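Local atomic coordinates of DPS Protein (Brevibacillus brevis, PDB entry 1N1Q), a protein that probably binds and condenses DNA in starved cells and shields it from oxidative damage by oxidising iron(II) with hydrogen peroxide and storing the iron as mineral in a dodecameric shell. Residues 15-20 with 59-64; 26-31 with 48-53; 32-37 with 91-96. One frame throughout, in Å; residues are numbered along the deposited sequence.

Contact 1: 15-20 with 59-64; sequences RQVANW and TLAERV. With FEO (mu-oxo-diiron), chain E.
Leu60 is the main bump of this contact, and Gln16, Val17 and Trp20 form the surface that receives it. The two segments belong to helices 4-33 and 39-66, neighbours in the four-helix bundle of a ferritin-like subunit. They run antiparallel, with N-to-C directions 157° apart and axes 9.2 Å from each other. The CG of Leu60 lies anti to its carbonyl carbon (chi1 -72°), and the branch reaches across to helix 4-33. There its CD1 methyl settles between two side chains one helical turn apart. It meets CB of Gln16 at 3.7 Å and CD1 of Trp20 at 3.6 Å. The approach to the indole is oblique. Val17 supplies the answering bump. Its CG2 passes alongside Leu60, pointing the opposite way, and lies 3.6 Å from Leu60 CB. The same methyl reaches the backbone beyond, 3.7 Å from Ala61 N. The fit is thus a mutual one, a methyl of each helix entering a hollow of the other. All five touching residues are buried. The other two long helices close around them: Trp20 also packs on Phe104 and Leu107 of helix 93-120, and Leu60 on Met129 of helix 124-148. The polar end of Gln16 turns out of the interface. Its NE2 bonds to Glu110 OE1, and its OE1 accepts a nearly straight bond from Asn19 ND2 (174°), which comes from above the carbonyl plane. Glu62 points off another side of its helix into a ferroxidase centre at the subunit interface. Asp58 of the same chain and His31 of the second subunit bind the same iron there, to which Glu62 OE2 is bound at 2.1 Å.

Contact 2: 26-31 with 48-53; sequences KLHNFH and ELYTEA. With FEO (mu-oxo-diiron), chain F.
His31 NE2 binds the first iron of the mu-oxo-diiron group at 2.2 Å, and the ring that carries it rests against Tyr50. The site is a ferroxidase centre of the Dps type, built at a subunit interface. Asp58 and Glu62 of the second subunit complete the protein ligands of this iron. At the other end of the imidazole, ND1 is hydrogen-bonded to the backbone O of His43. With the iron bond at NE2, this helps to set the rotation of the ring. One face of it receives the edge of Tyr50 in a T-shaped contact. The planes stand at 87°, and Tyr50 CE2 lies 3.7 Å from His31 CG. A face of the phenol ring is taken by His28. Those two rings are nearly parallel, 14° apart, with centroids separated by 3.7 Å. Tyr50 is therefore held by two histidines of helix 4-33, one against its face and one at its edge. Its CG sits between the backbone N and the carbonyl carbon (chi1 69°), which places the ring between the histidines with its hydroxyl toward the metal. The hydroxyl ends near the iron without binding it, with OH 3.9 Å from FE1. Beside this aromatic cluster, away from the metal, segments 26-31 and 48-53 meet through aliphatic groups. They run antiparallel, their local axes 8.8 Å apart. Leu27 CB packs against Tyr50 CB, 3.6 Å away. The tip of Leu27 reaches farther, to Leu49 and Ala53. Its CD1 lies 3.8 Å from Leu49 CB and also touches the backbone O of that residue.

Contact 3: 32-37 with 91-96; sequences WNVNGP and ESAAEM
A capping box begins helix 93-120, and next to it Ala93 and Met96 pack on Val34, where the chain leaves helix 4-33. Ser92 is the N-cap. Its OG accepts from Glu95 N at 3.2 Å, and Ser92 N donates back to Glu95 OE1 at 3.0 Å, on the anti side of the carboxylate. Met96 reaches over from the first turn. Its chain is extended beyond CG, which carries the tip across to the other segment. There SD lies 3.6 Å from Val34 CB. The CE methyl goes on to the backbone, 3.4 Å from Val34 N, and to Asn33. Ala93 fills the next place: its CB meets Val34 CG2 at 3.8 Å and also touches Asn35 O. At the outer edge one water bridges the segments. It accepts from Ala93 N and donates to Asn35 OD1. Phe39 and Leu42 of helix 39-66 cover another side of Val34. Trp32 NE1 is hydrogen-bonded to Asp58 OD1 of the second subunit, an iron ligand, so a second-shell contact reaches the metal site. The capping box is a common start of a helix, and here it lies at one end of the ferritin-like four-helix bundle.

From the N terminus, helix 4-33 supplies 15-20 and 26-31, and its end with the following loop supplies 32-37. The chain then turns into helix 39-66. Its residues 48-53 close the small loop of contact 2, and 59-64 close the larger loop of contact 1, in which contact 2 is nested. Both tie the same antiparallel helix pair, and they touch where Trp20 packs on Ala53. Contact 3 closes last, at 91-96, which leads into helix 93-120, so it crosses the other two. It adjoins contact 2 through Phe30 but lies about 28 Å from contact 1, centre to centre. All three touch the second subunit.

Contact 1: 15-20 with 59-64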
loop_
_atom_site.group_PDB
_atom_site.type_symbol
_atom_site.label_atom_id
_atom_site.label_comp_id
_atom_site.label_asym_id
_atom_site.label_seq_id
_atom_site.Cartn_x
_atom_site.Cartn_y
_atom_site.Cartn_z
ATOM N N ARG A 15 6.351 28.125 -16.411
ATOM C CA ARG A 15 5.121 28.830 -16.746
ATOM C C ARG A 15 4.077 27.778 -17.118
ATOM O O ARG A 15 2.904 27.895 -16.775
ATOM C CB ARG A 15 5.366 29.754 -17.930
ATOM C CG ARG A 15 4.550 31.028 -17.917
ATOM C CD ARG A 15 3.158 30.837 -18.481
ATOM N NE ARG A 15 2.705 32.071 -19.119
ATOM C CZ ARG A 15 3.324 32.635 -20.154
ATOM N NH1 ARG A 15 4.415 32.073 -20.667
ATOM N NH2 ARG A 15 2.866 33.770 -20.669
ATOM N N GLN A 16 4.518 26.742 -17.825
ATOM C CA GLN A 16 3.618 25.678 -18.232
ATOM C C GLN A 16 3.335 24.727 -17.075
ATOM O O GLN A 16 2.275 24.109 -17.010
ATOM C CB GLN A 16 4.194 24.930 -19.434
ATOM C CG GLN A 16 4.351 25.814 -20.661
ATOM C CD GLN A 16 3.123 26.678 -20.917
ATOM O OE1 GLN A 16 1.994 26.184 -20.924
ATOM N NE2 GLN A 16 3.340 27.975 -21.126
ATOM N N VAL A 17 4.293 24.604 -16.165
ATOM C CA VAL A 17 4.099 23.769 -14.988
ATOM C C VAL A 17 2.947 24.416 -14.229
ATOM O O VAL A 17 2.021 23.738 -13.797
ATOM C CB VAL A 17 5.353 23.749 -14.069
ATOM C CG1 VAL A 17 4.990 23.158 -12.708
ATOM C CG2 VAL A 17 6.465 22.917 -14.708
ATOM N N ALA A 18 3.003 25.741 -14.101
ATOM C CA ALA A 18 1.966 26.480 -13.392
ATOM C C ALA A 18 0.620 26.334 -14.102
ATOM O O ALA A 18 -0.410 26.123 -13.456
ATOM C CB ALA A 18 2.350 27.956 -13.290
ATOM N N ASN A 19 0.636 26.443 -15.431
ATOM C CA ASN A 19 -0.592 26.323 -16.212
ATOM C C ASN A 19 -1.252 24.968 -16.026
ATOM O O ASN A 19 -2.462 24.887 -15.816
ATOM C CB ASN A 19 -0.322 26.545 -17.704
ATOM C CG ASN A 19 -0.240 28.011 -18.069
ATOM O OD1 ASN A 19 -0.811 28.855 -17.387
ATOM N ND2 ASN A 19 0.450 28.319 -19.162
ATOM N N TRP A 20 -0.461 23.903 -16.106
ATOM C CA TRP A 20 -1.001 22.562 -15.958
ATOM C C TRP A 20 -1.413 22.214 -14.538
ATOM O O TRP A 20 -2.282 21.361 -14.335
ATOM C CB TRP A 20 -0.022 21.530 -16.525
ATOM C CG TRP A 20 -0.068 21.518 -18.020
ATOM C CD1 TRP A 20 0.858 22.038 -18.882
ATOM C CD2 TRP A 20 -1.152 21.052 -18.829
ATOM N NE1 TRP A 20 0.411 21.932 -20.180
ATOM C CE2 TRP A 20 -0.821 21.332 -20.176
ATOM C CE3 TRP A 20 -2.377 20.430 -18.546
ATOM C CZ2 TRP A 20 -1.670 21.011 -21.238
ATOM C CZ3 TRP A 20 -3.224 20.110 -19.602
ATOM C CH2 TRP A 20 -2.866 20.403 -20.932
ATOM N N THR A 59 6.350 15.676 -16.202
ATOM C CA THR A 59 7.372 15.736 -17.250
ATOM C C THR A 59 7.989 17.129 -17.346
ATOM O O THR A 59 9.209 17.265 -17.461
ATOM C CB THR A 59 6.812 15.355 -18.639
ATOM O OG1 THR A 59 5.819 16.313 -19.026
ATOM C CG2 THR A 59 6.196 13.981 -18.607
ATOM N N LEU A 60 7.144 18.157 -17.299
ATOM C CA LEU A 60 7.618 19.539 -17.375
ATOM C C LEU A 60 8.533 19.874 -16.195
ATOM O O LEU A 60 9.639 20.386 -16.379
ATOM C CB LEU A 60 6.426 20.511 -17.414
ATOM C CG LEU A 60 5.625 20.527 -18.726
ATOM C CD1 LEU A 60 4.351 21.335 -18.552
ATOM C CD2 LEU A 60 6.491 21.103 -19.839
ATOM N N ALA A 61 8.076 19.577 -14.983
ATOM C CA ALA A 61 8.868 19.859 -13.791
ATOM C C ALA A 61 10.197 19.106 -13.803
ATOM O O ALA A 61 11.237 19.642 -13.431
ATOM C CB ALA A 61 8.077 19.493 -12.549
ATOM N N GLU A 62 10.168 17.853 -14.232
ATOM C CA GLU A 62 11.394 17.076 -14.268
ATOM C C GLU A 62 12.351 17.515 -15.362
ATOM O O GLU A 62 13.560 17.326 -15.234
ATOM C CB GLU A 62 11.066 15.581 -14.344
ATOM C CG GLU A 62 10.558 15.101 -12.994
ATOM C CD GLU A 62 10.152 13.650 -12.953
ATOM O OE1 GLU A 62 10.118 12.994 -14.013
ATOM O OE2 GLU A 62 9.851 13.173 -11.841
ATOM N N ARG A 63 11.819 18.125 -16.416
ATOM C CA ARG A 63 12.675 18.637 -17.477
ATOM C C ARG A 63 13.378 19.864 -16.881
ATOM O O ARG A 63 14.558 20.108 -17.147
ATOM C CB ARG A 63 11.848 19.019 -18.716
ATOM C CG ARG A 63 12.675 19.563 -19.879
ATOM C CD ARG A 63 13.751 18.570 -20.320
ATOM N NE ARG A 63 14.749 19.197 -21.183
ATOM C CZ ARG A 63 15.957 18.698 -21.411
ATOM N NH1 ARG A 63 16.325 17.556 -20.847
ATOM N NH2 ARG A 63 16.810 19.360 -22.178
ATOM N N VAL A 64 12.654 20.632 -16.066
ATOM C CA VAL A 64 13.238 21.806 -15.414
ATOM C C VAL A 64 14.433 21.346 -14.583
ATOM O O VAL A 64 15.518 21.921 -14.649
ATOM C CB VAL A 64 12.223 22.507 -14.472
ATOM C CG1 VAL A 64 12.949 23.506 -13.564
ATOM C CG2 VAL A 64 11.153 23.224 -15.290
HETATM FE FE1 FEO E . 8.215 11.959 -11.465
HETATM FE FE2 FEO E . 9.883 9.517 -13.022
HETATM O O FEO E . 8.358 10.122 -11.920
HETATM O O HOH W 1 11.107 8.637 -11.435
#

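Contact 2: 26-31 with 48-53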
loop_
_atom_site.group_PDB
_atom_site.type_symbol
_atom_site.label_atom_id
_atom_site.label_comp_id
_atom_site.label_asym_id
_atom_site.label_seq_id
_atom_site.Cartn_x
_atom_site.Cartn_y
_atom_site.Cartn_z
ATOM N N LYS A 26 -8.793 22.561 -12.716
ATOM C CA LYS A 26 -9.869 23.113 -13.534
ATOM C C LYS A 26 -10.617 21.991 -14.251
ATOM O O LYS A 26 -11.849 21.995 -14.328
ATOM C CB LYS A 26 -9.299 24.105 -14.553
ATOM C CG LYS A 26 -10.353 24.978 -15.245
ATOM C CD LYS A 26 -9.685 26.025 -16.146
ATOM C CE LYS A 26 -10.689 27.019 -16.721
ATOM N NZ LYS A 26 -9.996 28.083 -17.513
ATOM N N LEU A 27 -9.865 21.027 -14.767
ATOM C CA LEU A 27 -10.452 19.894 -15.467
ATOM C C LEU A 27 -11.240 19.011 -14.495
ATOM O O LEU A 27 -12.244 18.397 -14.868
ATOM C CB LEU A 27 -9.354 19.104 -16.172
ATOM C CG LEU A 27 -8.743 19.905 -17.331
ATOM C CD1 LEU A 27 -7.447 19.265 -17.794
ATOM C CD2 LEU A 27 -9.755 19.985 -18.485
ATOM N N HIS A 28 -10.784 18.954 -13.248
ATOM C CA HIS A 28 -11.485 18.196 -12.209
ATOM C C HIS A 28 -12.797 18.927 -11.960
ATOM O O HIS A 28 -13.844 18.312 -11.785
ATOM C CB HIS A 28 -10.664 18.162 -10.910
ATOM C CG HIS A 28 -9.791 16.953 -10.779
ATOM N ND1 HIS A 28 -10.262 15.738 -10.327
ATOM C CD2 HIS A 28 -8.475 16.768 -11.044
ATOM C CE1 HIS A 28 -9.275 14.860 -10.316
ATOM N NE2 HIS A 28 -8.180 15.459 -10.746
ATOM N N ASN A 29 -12.726 20.254 -11.960
ATOM C CA ASN A 29 -13.906 21.088 -11.737
ATOM C C ASN A 29 -14.982 20.743 -12.757
ATOM O O ASN A 29 -16.131 20.505 -12.404
ATOM C CB ASN A 29 -13.539 22.572 -11.854
ATOM C CG ASN A 29 -14.689 23.492 -11.484
ATOM O OD1 ASN A 29 -15.769 23.422 -12.069
ATOM N ND2 ASN A 29 -14.458 24.368 -10.507
ATOM N N PHE A 30 -14.596 20.703 -14.025
ATOM C CA PHE A 30 -15.521 20.379 -15.099
ATOM C C PHE A 30 -15.977 18.917 -15.015
ATOM O O PHE A 30 -17.146 18.593 -15.275
ATOM C CB PHE A 30 -14.858 20.671 -16.450
ATOM C CG PHE A 30 -14.566 22.137 -16.679
ATOM C CD1 PHE A 30 -13.807 22.554 -17.771
ATOM C CD2 PHE A 30 -15.064 23.103 -15.807
ATOM C CE1 PHE A 30 -13.546 23.910 -17.991
ATOM C CE2 PHE A 30 -14.811 24.460 -16.017
ATOM C CZ PHE A 30 -14.051 24.865 -17.113
ATOM N N HIS A 31 -15.049 18.043 -14.639
ATOM C CA HIS A 31 -15.322 16.613 -14.487
ATOM C C HIS A 31 -16.445 16.431 -13.466
ATOM O O HIS A 31 -17.367 15.636 -13.659
ATOM C CB HIS A 31 -14.044 15.931 -13.995
ATOM C CG HIS A 31 -14.203 14.485 -13.630
ATOM N ND1 HIS A 31 -14.323 13.481 -14.568
ATOM C CD2 HIS A 31 -14.192 13.870 -12.423
ATOM C CE1 HIS A 31 -14.371 12.312 -13.957
ATOM N NE2 HIS A 31 -14.295 12.519 -12.654
ATOM N N GLU A 48 -9.978 12.093 -18.768
ATOM C CA GLU A 48 -8.915 11.802 -19.720
ATOM C C GLU A 48 -7.945 12.986 -19.753
ATOM O O GLU A 48 -6.722 12.814 -19.726
ATOM C CB GLU A 48 -9.510 11.597 -21.119
ATOM C CG GLU A 48 -8.478 11.375 -22.226
ATOM C CD GLU A 48 -9.084 11.470 -23.626
ATOM O OE1 GLU A 48 -10.306 11.240 -23.777
ATOM O OE2 GLU A 48 -8.337 11.758 -24.583
ATOM N N LEU A 49 -8.506 14.191 -19.800
ATOM C CA LEU A 49 -7.701 15.406 -19.857
ATOM C C LEU A 49 -6.950 15.734 -18.563
ATOM O O LEU A 49 -5.797 16.153 -18.619
ATOM C CB LEU A 49 -8.570 16.596 -20.299
ATOM C CG LEU A 49 -9.145 16.473 -21.724
ATOM C CD1 LEU A 49 -10.033 17.667 -22.040
ATOM C CD2 LEU A 49 -8.006 16.370 -22.735
ATOM N N TYR A 50 -7.566 15.557 -17.396
ATOM C CA TYR A 50 -6.799 15.867 -16.194
ATOM C C TYR A 50 -5.740 14.796 -15.957
ATOM O O TYR A 50 -4.702 15.058 -15.351
ATOM C CB TYR A 50 -7.696 16.101 -14.952
ATOM C CG TYR A 50 -8.462 14.933 -14.348
ATOM C CD1 TYR A 50 -7.806 13.815 -13.825
ATOM C CD2 TYR A 50 -9.848 15.009 -14.192
ATOM C CE1 TYR A 50 -8.517 12.808 -13.157
ATOM C CE2 TYR A 50 -10.561 14.016 -13.529
ATOM C CZ TYR A 50 -9.895 12.925 -13.012
ATOM O OH TYR A 50 -10.615 11.962 -12.343
ATOM N N THR A 51 -5.983 13.593 -16.466
ATOM C CA THR A 51 -5.006 12.520 -16.328
ATOM C C THR A 51 -3.786 12.920 -17.156
ATOM O O THR A 51 -2.649 12.734 -16.734
ATOM C CB THR A 51 -5.572 11.178 -16.833
ATOM O OG1 THR A 51 -6.698 10.806 -16.023
ATOM C CG2 THR A 51 -4.508 10.089 -16.760
ATOM N N GLU A 52 -4.029 13.487 -18.335
ATOM C CA GLU A 52 -2.932 13.947 -19.180
ATOM C C GLU A 52 -2.250 15.131 -18.489
ATOM O O GLU A 52 -1.025 15.268 -18.535
ATOM C CB GLU A 52 -3.440 14.364 -20.573
ATOM C CG GLU A 52 -3.663 13.183 -21.518
ATOM C CD GLU A 52 -4.125 13.594 -22.899
ATOM O OE1 GLU A 52 -4.173 14.807 -23.192
ATOM O OE2 GLU A 52 -4.440 12.695 -23.708
ATOM N N ALA A 53 -3.045 15.978 -17.839
ATOM C CA ALA A 53 -2.515 17.143 -17.132
ATOM C C ALA A 53 -1.506 16.686 -16.089
ATOM O O ALA A 53 -0.410 17.248 -15.966
ATOM C CB ALA A 53 -3.648 17.909 -16.457
HETATM FE FE1 FEO F . -14.120 11.225 -10.905
HETATM FE FE2 FEO F . -15.684 8.353 -11.462
HETATM O O FEO F . -14.048 9.511 -11.857
HETATM O O HOH W 2 -17.657 9.179 -11.163
#

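Contact 3: 32-37 with 91-96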
loop_
_atom_site.group_PDB
_atom_site.type_symbol
_atom_site.label_atom_id
_atom_site.label_comp_id
_atom_site.label_asym_id
_atom_site.label_seq_id
_atom_site.Cartn_x
_atom_site.Cartn_y
_atom_site.Cartn_z
ATOM N N TRP A 32 -16.361 17.205 -12.389
ATOM C CA TRP A 32 -17.330 17.143 -11.302
ATOM C C TRP A 32 -18.657 17.862 -11.537
ATOM O O TRP A 32 -19.721 17.319 -11.277
ATOM C CB TRP A 32 -16.725 17.721 -10.017
ATOM C CG TRP A 32 -15.514 16.998 -9.512
ATOM C CD1 TRP A 32 -15.285 15.652 -9.565
ATOM C CD2 TRP A 32 -14.386 17.571 -8.835
ATOM N NE1 TRP A 32 -14.088 15.350 -8.968
ATOM C CE2 TRP A 32 -13.513 16.508 -8.509
ATOM C CE3 TRP A 32 -14.029 18.879 -8.473
ATOM C CZ2 TRP A 32 -12.300 16.710 -7.834
ATOM C CZ3 TRP A 32 -12.820 19.083 -7.804
ATOM C CH2 TRP A 32 -11.970 18.000 -7.491
ATOM N N ASN A 33 -18.587 19.088 -12.036
ATOM C CA ASN A 33 -19.778 19.905 -12.220
ATOM C C ASN A 33 -20.546 19.843 -13.534
ATOM O O ASN A 33 -21.645 20.405 -13.625
ATOM C CB ASN A 33 -19.430 21.364 -11.910
ATOM C CG ASN A 33 -18.936 21.549 -10.490
ATOM O OD1 ASN A 33 -19.606 21.163 -9.535
ATOM N ND2 ASN A 33 -17.761 22.141 -10.344
ATOM N N VAL A 34 -20.005 19.169 -14.542
ATOM C CA VAL A 34 -20.717 19.084 -15.808
ATOM C C VAL A 34 -22.049 18.362 -15.588
ATOM O O VAL A 34 -22.172 17.525 -14.695
ATOM C CB VAL A 34 -19.893 18.317 -16.868
ATOM C CG1 VAL A 34 -19.743 16.847 -16.465
ATOM C CG2 VAL A 34 -20.561 18.429 -18.238
ATOM N N ASN A 35 -23.051 18.709 -16.383
ATOM C CA ASN A 35 -24.357 18.070 -16.297
ATOM C C ASN A 35 -25.050 18.191 -17.653
ATOM O O ASN A 35 -24.518 18.809 -18.578
ATOM C CB ASN A 35 -25.229 18.693 -15.192
ATOM C CG ASN A 35 -25.602 20.140 -15.470
ATOM O OD1 ASN A 35 -25.700 20.562 -16.618
ATOM N ND2 ASN A 35 -25.824 20.906 -14.406
ATOM N N GLY A 36 -26.233 17.598 -17.777
ATOM C CA GLY A 36 -26.932 17.640 -19.047
ATOM C C GLY A 36 -26.796 16.290 -19.728
ATOM O O GLY A 36 -26.120 15.403 -19.200
ATOM N N PRO A 37 -27.401 16.110 -20.915
ATOM C CA PRO A 37 -27.383 14.867 -21.697
ATOM C C PRO A 37 -25.997 14.322 -22.046
ATOM O O PRO A 37 -25.841 13.125 -22.289
ATOM C CB PRO A 37 -28.183 15.226 -22.959
ATOM C CG PRO A 37 -28.965 16.462 -22.559
ATOM C CD PRO A 37 -27.989 17.203 -21.704
ATOM N N GLU A 91 -20.152 27.321 -15.128
ATOM C CA GLU A 91 -20.128 27.009 -16.555
ATOM C C GLU A 91 -21.119 25.917 -16.940
ATOM O O GLU A 91 -21.291 24.939 -16.227
ATOM C CB GLU A 91 -18.737 26.551 -17.001
ATOM C CG GLU A 91 -17.647 27.601 -16.880
ATOM C CD GLU A 91 -16.942 27.549 -15.551
ATOM O OE1 GLU A 91 -17.544 27.069 -14.571
ATOM O OE2 GLU A 91 -15.782 27.993 -15.481
ATOM N N SER A 92 -21.769 26.099 -18.081
ATOM C CA SER A 92 -22.694 25.100 -18.599
ATOM C C SER A 92 -21.782 24.078 -19.276
ATOM O O SER A 92 -20.601 24.338 -19.464
ATOM C CB SER A 92 -23.632 25.716 -19.639
ATOM O OG SER A 92 -22.911 26.088 -20.798
ATOM N N ALA A 93 -22.325 22.928 -19.654
ATOM C CA ALA A 93 -21.521 21.897 -20.309
ATOM C C ALA A 93 -20.807 22.449 -21.543
ATOM O O ALA A 93 -19.604 22.235 -21.729
ATOM C CB ALA A 93 -22.397 20.716 -20.701
ATOM N N ALA A 94 -21.545 23.178 -22.372
ATOM C CA ALA A 94 -20.966 23.755 -23.581
ATOM C C ALA A 94 -19.885 24.781 -23.263
ATOM O O ALA A 94 -18.864 24.848 -23.945
ATOM C CB ALA A 94 -22.061 24.391 -24.432
ATOM N N GLU A 95 -20.110 25.578 -22.224
ATOM C CA GLU A 95 -19.132 26.591 -21.841
ATOM C C GLU A 95 -17.859 25.937 -21.304
ATOM O O GLU A 95 -16.766 26.488 -21.443
ATOM C CB GLU A 95 -19.737 27.556 -20.817
ATOM C CG GLU A 95 -20.915 28.347 -21.383
ATOM C CD GLU A 95 -21.550 29.285 -20.371
ATOM O OE1 GLU A 95 -21.710 28.881 -19.204
ATOM O OE2 GLU A 95 -21.904 30.422 -20.750
ATOM N N MET A 96 -18.001 24.757 -20.703
ATOM C CA MET A 96 -16.837 24.030 -20.198
ATOM C C MET A 96 -15.975 23.602 -21.383
ATOM O O MET A 96 -14.759 23.809 -21.384
ATOM C CB MET A 96 -17.260 22.785 -19.411
ATOM C CG MET A 96 -17.907 23.081 -18.081
ATOM S SD MET A 96 -18.377 21.576 -17.216
ATOM C CE MET A 96 -19.147 22.250 -15.772
HETATM O O HOH W 3 -24.780 22.522 -18.884
#